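Local structure of uridylate-specific endoribonuclease nsp11 (5EYI) at residues A[76-80]-A[107-112]; A[207-211]-A[220-224]. The protein probably cleaves RNA at uridylates as a viral endoribonuclease, degrading polyuridine produced during replication and thereby keeping host double-stranded RNA sensors from being activated. The protein carries 1 engineered substitution. One frame throughout, in Å; residues are numbered along the deposited sequence.

Contact 1 of 2, residues A[76-80]-A[107-112]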
loop_
_atom_site.group_PDB
_atom_site.type_symbol
_atom_site.label_atom_id
_atom_site.label_comp_id
_atom_site.label_asym_id
_atom_site.label_seq_id
_atom_site.Cartn_x
_atom_site.Cartn_y
_atom_site.Cartn_z
ATOM N N SER A 76 -24.341 23.176 13.609
ATOM C CA SER A 76 -24.826 21.961 12.952
ATOM C C SER A 76 -23.842 21.459 11.905
ATOM O O SER A 76 -23.268 22.246 11.143
ATOM C CB SER A 76 -26.175 22.215 12.288
ATOM O OG SER A 76 -27.115 22.671 13.246
ATOM N N VAL A 77 -23.675 20.139 11.886
ATOM C CA VAL A 77 -22.836 19.444 10.928
ATOM C C VAL A 77 -23.745 18.838 9.868
ATOM O O VAL A 77 -24.778 18.241 10.193
ATOM C CB VAL A 77 -22.045 18.308 11.611
ATOM C CG1 VAL A 77 -21.180 17.562 10.607
ATOM C CG2 VAL A 77 -21.186 18.854 12.744
ATOM N N PHE A 78 -23.345 18.971 8.609
ATOM C CA PHE A 78 -24.077 18.387 7.494
ATOM C C PHE A 78 -23.168 17.469 6.697
ATOM O O PHE A 78 -21.956 17.712 6.574
ATOM C CB PHE A 78 -24.650 19.488 6.603
ATOM C CG PHE A 78 -25.597 20.396 7.328
ATOM C CD1 PHE A 78 -25.125 21.514 8.004
ATOM C CD2 PHE A 78 -26.956 20.099 7.386
ATOM C CE1 PHE A 78 -25.995 22.343 8.702
ATOM C CE2 PHE A 78 -27.836 20.922 8.087
ATOM C CZ PHE A 78 -27.355 22.048 8.746
ATOM N N LEU A 79 -23.773 16.412 6.169
ATOM C CA LEU A 79 -23.106 15.497 5.251
ATOM C C LEU A 79 -22.775 16.190 3.938
ATOM O O LEU A 79 -23.543 17.016 3.456
ATOM C CB LEU A 79 -23.994 14.277 4.963
ATOM C CG LEU A 79 -23.902 13.036 5.864
ATOM C CD1 LEU A 79 -23.348 13.309 7.252
ATOM C CD2 LEU A 79 -25.238 12.324 5.955
ATOM N N GLY A 80 -21.629 15.840 3.368
ATOM C CA GLY A 80 -21.298 16.233 2.021
ATOM C C GLY A 80 -22.139 15.442 1.028
ATOM O O GLY A 80 -22.554 14.306 1.304
ATOM N N THR A 107 -16.575 13.077 4.802
ATOM C CA THR A 107 -17.953 13.389 4.407
ATOM C C THR A 107 -18.843 13.925 5.516
ATOM O O THR A 107 -20.006 14.240 5.262
ATOM C CB THR A 107 -18.615 12.134 3.835
ATOM O OG1 THR A 107 -18.528 11.079 4.801
ATOM C CG2 THR A 107 -17.919 11.721 2.559
ATOM N N GLY A 108 -18.321 14.014 6.738
ATOM C CA GLY A 108 -19.110 14.435 7.897
ATOM C C GLY A 108 -19.859 13.317 8.592
ATOM O O GLY A 108 -20.509 13.553 9.624
ATOM N N ARG A 109 -19.761 12.096 8.069
ATOM C CA ARG A 109 -20.525 10.971 8.629
ATOM C C ARG A 109 -20.074 10.586 10.031
ATOM O O ARG A 109 -20.910 10.252 10.892
ATOM C CB ARG A 109 -20.459 9.756 7.711
ATOM C CG ARG A 109 -21.466 9.849 6.588
ATOM C CD ARG A 109 -21.396 8.650 5.685
ATOM N NE ARG A 109 -20.237 8.688 4.809
ATOM C CZ ARG A 109 -20.013 7.818 3.827
ATOM N NH1 ARG A 109 -20.895 6.847 3.582
ATOM N NH2 ARG A 109 -18.918 7.933 3.080
ATOM N N ILE A 110 -18.765 10.623 10.257
ATOM C CA ILE A 110 -18.231 10.379 11.598
ATOM C C ILE A 110 -18.794 11.399 12.612
ATOM O O ILE A 110 -19.265 11.014 13.673
ATOM C CB ILE A 110 -16.683 10.346 11.596
ATOM C CG1 ILE A 110 -16.199 9.051 10.933
ATOM C CG2 ILE A 110 -16.117 10.426 13.009
ATOM C CD1 ILE A 110 -14.776 9.122 10.422
ATOM N N GLU A 111 -18.797 12.682 12.257
ATOM C CA GLU A 111 -19.185 13.727 13.208
ATOM C C GLU A 111 -20.664 13.641 13.574
ATOM O O GLU A 111 -21.007 13.840 14.734
ATOM C CB GLU A 111 -18.826 15.129 12.708
ATOM C CG GLU A 111 -17.336 15.470 12.793
ATOM C CD GLU A 111 -16.500 14.831 11.688
ATOM O OE1 GLU A 111 -17.065 14.153 10.795
ATOM O OE2 GLU A 111 -15.264 15.002 11.721
ATOM N N VAL A 112 -21.532 13.326 12.612
ATOM C CA VAL A 112 -22.968 13.149 12.915
ATOM C C VAL A 112 -23.354 11.724 13.284
ATOM O O VAL A 112 -24.494 11.499 13.653
ATOM C CB VAL A 112 -23.901 13.666 11.790
ATOM C CG1 VAL A 112 -23.540 15.090 11.428
ATOM C CG2 VAL A 112 -23.874 12.785 10.557
#
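Thr107 O is gripped by two neighbouring groups. The amide of Gly80 gives it a nearly straight hydrogen bond, with Gly80 N 3.0 Å from Thr107 O and 166° at the hydrogen, although this donor is tilted 28° from the carbonyl plane. A CA-H···O contact adds to the grip, with Leu79 CA 3.3 Å from the same oxygen, so consecutive residues of one chain segment meet a single carbonyl. Beyond this backbone link the meeting is mainly apolar. Val77 CG1 lies anti to its backbone N (chi1 179°), which carries it over to Val112 CG1 at 3.5 Å and also sets it against Glu111 CB. The other branch of Val112, CG2, presses on Leu79 CD1 at 3.4 Å, closer than carbons usually sit. Leu79 CD1 is therefore wedged in place, with Gly108 O 3.7 Å away and the CG methylene of Arg109 passing at about a right angle. The arrangement joins the two parts of nsp11: the outer strand 76-78 and the loop residues after it, in the N-terminal part, pack against the short helix 109-112 that belongs to the NendoU part. Gly108 is the N-cap of that helix; its backbone angles would jam a CB against Thr107 O, and Phe78 O and Leu79 also pass close by, while Val112 N returns to Gly108 O at 3.2 Å. On the helix side, Arg109 NE reaches Thr107 OG1 at 2.9 Å, the hydroxyl lying at the edge of the guanidinium in its plane. Thr107 OG1 also bonds to Asp182 O, and Arg109 NH1 forms a salt bridge with Glu122, an array that fixes the guanidinium's rotation. The carboxylate of Glu111 pairs with Lys10.

Contact 2 of 2, residues A[207-211]-A[220-224]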
loop_
_atom_site.group_PDB
_atom_site.type_symbol
_atom_site.label_atom_id
_atom_site.label_comp_id
_atom_site.label_asym_id
_atom_site.label_seq_id
_atom_site.Cartn_x
_atom_site.Cartn_y
_atom_site.Cartn_z
ATOM N N PHE A 207 -6.629 17.581 3.475
ATOM C CA PHE A 207 -5.306 18.232 3.416
ATOM C C PHE A 207 -4.211 17.638 4.319
ATOM O O PHE A 207 -3.213 18.290 4.569
ATOM C CB PHE A 207 -5.416 19.747 3.663
ATOM C CG PHE A 207 -6.345 20.450 2.712
ATOM C CD1 PHE A 207 -5.956 20.697 1.397
ATOM C CD2 PHE A 207 -7.599 20.879 3.132
ATOM C CE1 PHE A 207 -6.801 21.354 0.519
ATOM C CE2 PHE A 207 -8.451 21.538 2.255
ATOM C CZ PHE A 207 -8.048 21.779 0.944
ATOM N N LYS A 208 -4.376 16.405 4.782
ATOM C CA LYS A 208 -3.363 15.726 5.572
ATOM C C LYS A 208 -2.723 14.686 4.664
ATOM O O LYS A 208 -3.424 13.911 4.024
ATOM C CB LYS A 208 -4.010 15.080 6.795
ATOM C CG LYS A 208 -3.180 14.055 7.552
ATOM C CD LYS A 208 -2.318 14.674 8.628
ATOM C CE LYS A 208 -3.108 14.907 9.907
ATOM N NZ LYS A 208 -3.328 13.647 10.676
ATOM N N GLU A 209 -1.394 14.667 4.622
ATOM C CA GLU A 209 -0.653 13.659 3.856
ATOM C C GLU A 209 -0.887 12.283 4.448
ATOM O O GLU A 209 -0.635 12.059 5.625
ATOM C CB GLU A 209 0.850 13.960 3.854
ATOM C CG GLU A 209 1.246 15.156 2.996
ATOM C CD GLU A 209 1.242 14.876 1.497
ATOM O OE1 GLU A 209 1.549 15.827 0.742
ATOM O OE2 GLU A 209 0.939 13.731 1.059
ATOM N N VAL A 210 -1.400 11.376 3.631
ATOM C CA VAL A 210 -1.680 10.008 4.056
ATOM C C VAL A 210 -1.154 9.065 3.003
ATOM O O VAL A 210 -0.777 9.497 1.910
ATOM C CB VAL A 210 -3.197 9.765 4.254
ATOM C CG1 VAL A 210 -3.756 10.692 5.331
ATOM C CG2 VAL A 210 -3.986 9.936 2.949
ATOM N N ARG A 211 -1.159 7.781 3.334
ATOM C CA ARG A 211 -0.867 6.725 2.386
ATOM C C ARG A 211 -2.045 5.762 2.321
ATOM O O ARG A 211 -2.630 5.431 3.344
ATOM C CB ARG A 211 0.412 5.984 2.785
ATOM C CG ARG A 211 1.656 6.867 2.766
ATOM C CD ARG A 211 2.914 6.128 3.204
ATOM N NE ARG A 211 4.025 7.051 3.456
ATOM C CZ ARG A 211 4.228 7.749 4.579
ATOM N NH1 ARG A 211 3.397 7.661 5.618
ATOM N NH2 ARG A 211 5.285 8.556 4.665
ATOM N N ALA A 220 -7.771 -2.683 1.397
ATOM C CA ALA A 220 -7.224 -1.345 1.280
ATOM C C ALA A 220 -7.504 -0.578 2.559
ATOM O O ALA A 220 -8.558 -0.743 3.174
ATOM C CB ALA A 220 -7.804 -0.610 0.086
ATOM N N TYR A 221 -6.544 0.240 2.958
ATOM C CA TYR A 221 -6.684 1.047 4.151
ATOM C C TYR A 221 -5.737 2.212 4.109
ATOM O O TYR A 221 -4.698 2.160 3.432
ATOM C CB TYR A 221 -6.443 0.224 5.416
ATOM C CG TYR A 221 -5.084 -0.451 5.545
ATOM C CD1 TYR A 221 -4.951 -1.823 5.381
ATOM C CD2 TYR A 221 -3.944 0.278 5.876
ATOM C CE1 TYR A 221 -3.721 -2.450 5.533
ATOM C CE2 TYR A 221 -2.714 -0.331 6.014
ATOM C CZ TYR A 221 -2.600 -1.696 5.850
ATOM O OH TYR A 221 -1.362 -2.308 6.003
ATOM N N PHE A 222 -6.113 3.249 4.846
ATOM C CA PHE A 222 -5.314 4.450 4.962
ATOM C C PHE A 222 -4.382 4.343 6.144
ATOM O O PHE A 222 -4.627 3.593 7.086
ATOM C CB PHE A 222 -6.189 5.680 5.139
ATOM C CG PHE A 222 -6.747 6.211 3.863
ATOM C CD1 PHE A 222 -5.935 6.933 2.990
ATOM C CD2 PHE A 222 -8.078 6.020 3.542
ATOM C CE1 PHE A 222 -6.444 7.458 1.821
ATOM C CE2 PHE A 222 -8.596 6.537 2.372
ATOM C CZ PHE A 222 -7.779 7.257 1.510
ATOM N N GLN A 223 -3.331 5.138 6.085
ATOM C CA GLN A 223 -2.304 5.167 7.111
ATOM C C GLN A 223 -1.745 6.595 7.166
ATOM O O GLN A 223 -1.661 7.274 6.137
ATOM C CB GLN A 223 -1.256 4.106 6.744
ATOM C CG GLN A 223 -0.147 3.886 7.742
ATOM C CD GLN A 223 1.099 4.735 7.516
ATOM O OE1 GLN A 223 2.020 4.732 8.336
ATOM N NE2 GLN A 223 1.145 5.447 6.412
ATOM N N LEU A 224 -1.396 7.061 8.362
ATOM C CA LEU A 224 -0.885 8.432 8.552
ATOM C C LEU A 224 0.627 8.396 8.640
ATOM O O LEU A 224 1.163 8.033 9.687
ATOM C CB LEU A 224 -1.443 9.057 9.840
ATOM C CG LEU A 224 -2.927 9.384 9.906
ATOM C CD1 LEU A 224 -3.329 9.685 11.345
ATOM C CD2 LEU A 224 -3.259 10.560 9.009
#
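Arg211 and Gln223 form an antiparallel hydrogen-bonded pair, which ties the two strands of the hairpin together. Arg211 N reaches Gln223 O at 2.9 Å, nearly straight (172°) and in the carbonyl plane. The return bond, Gln223 N to Arg211 O, is shorter at 2.8 Å but bent to 132° at the hydrogen; Phe222 CA adds a CA-H···O contact to that oxygen at 3.3 Å. Packing is close at Val210 too, whose CG2 meets Phe222 CD1 at 3.6 Å as the two side chains approach obliquely. Met203 of strand 198-205 touches both, so this face belongs to the buried side of the three-stranded sheet in the NendoU part. Toward the chain end matters slacken. Exposed Leu224 sends CD2 to Val210 CG1 at 3.7 Å, and the thrice-bent Lys208 chain curls until NZ lies 3.5 Å from Leu224 CD2. On the other face Arg211, extended from CG to NE, runs alongside Gln223 in the same direction, and both pack on His193 of the second subunit. Two residues before Gln223, the ring of Tyr221 meets that of His146, a predicted active-site residue. With main-chain bonds setting the strand alignment, apolar contacts cover much of one face while the other carries polar side chains to the neighbouring subunit.

Contact 1 bridges two parts of the protein, residues 76-80 of the N-terminal part and 107-112 of the NendoU part, whereas contact 2 stays inside the NendoU part and joins adjacent strands of one hairpin. No secondary-structure element is shared. Their centres are 20 Å apart, on opposite sides of the chain's centre, with nearest atoms about 10 Å apart. Both mix buried and exposed residues. Contact 1 relies on one backbone bond between its segments and interlocked aliphatic branches; contact 2 has a reciprocal pair of such bonds plus an aromatic ring. The second subunit packs on contact 2, while no other chain of the assembly touches contact 1.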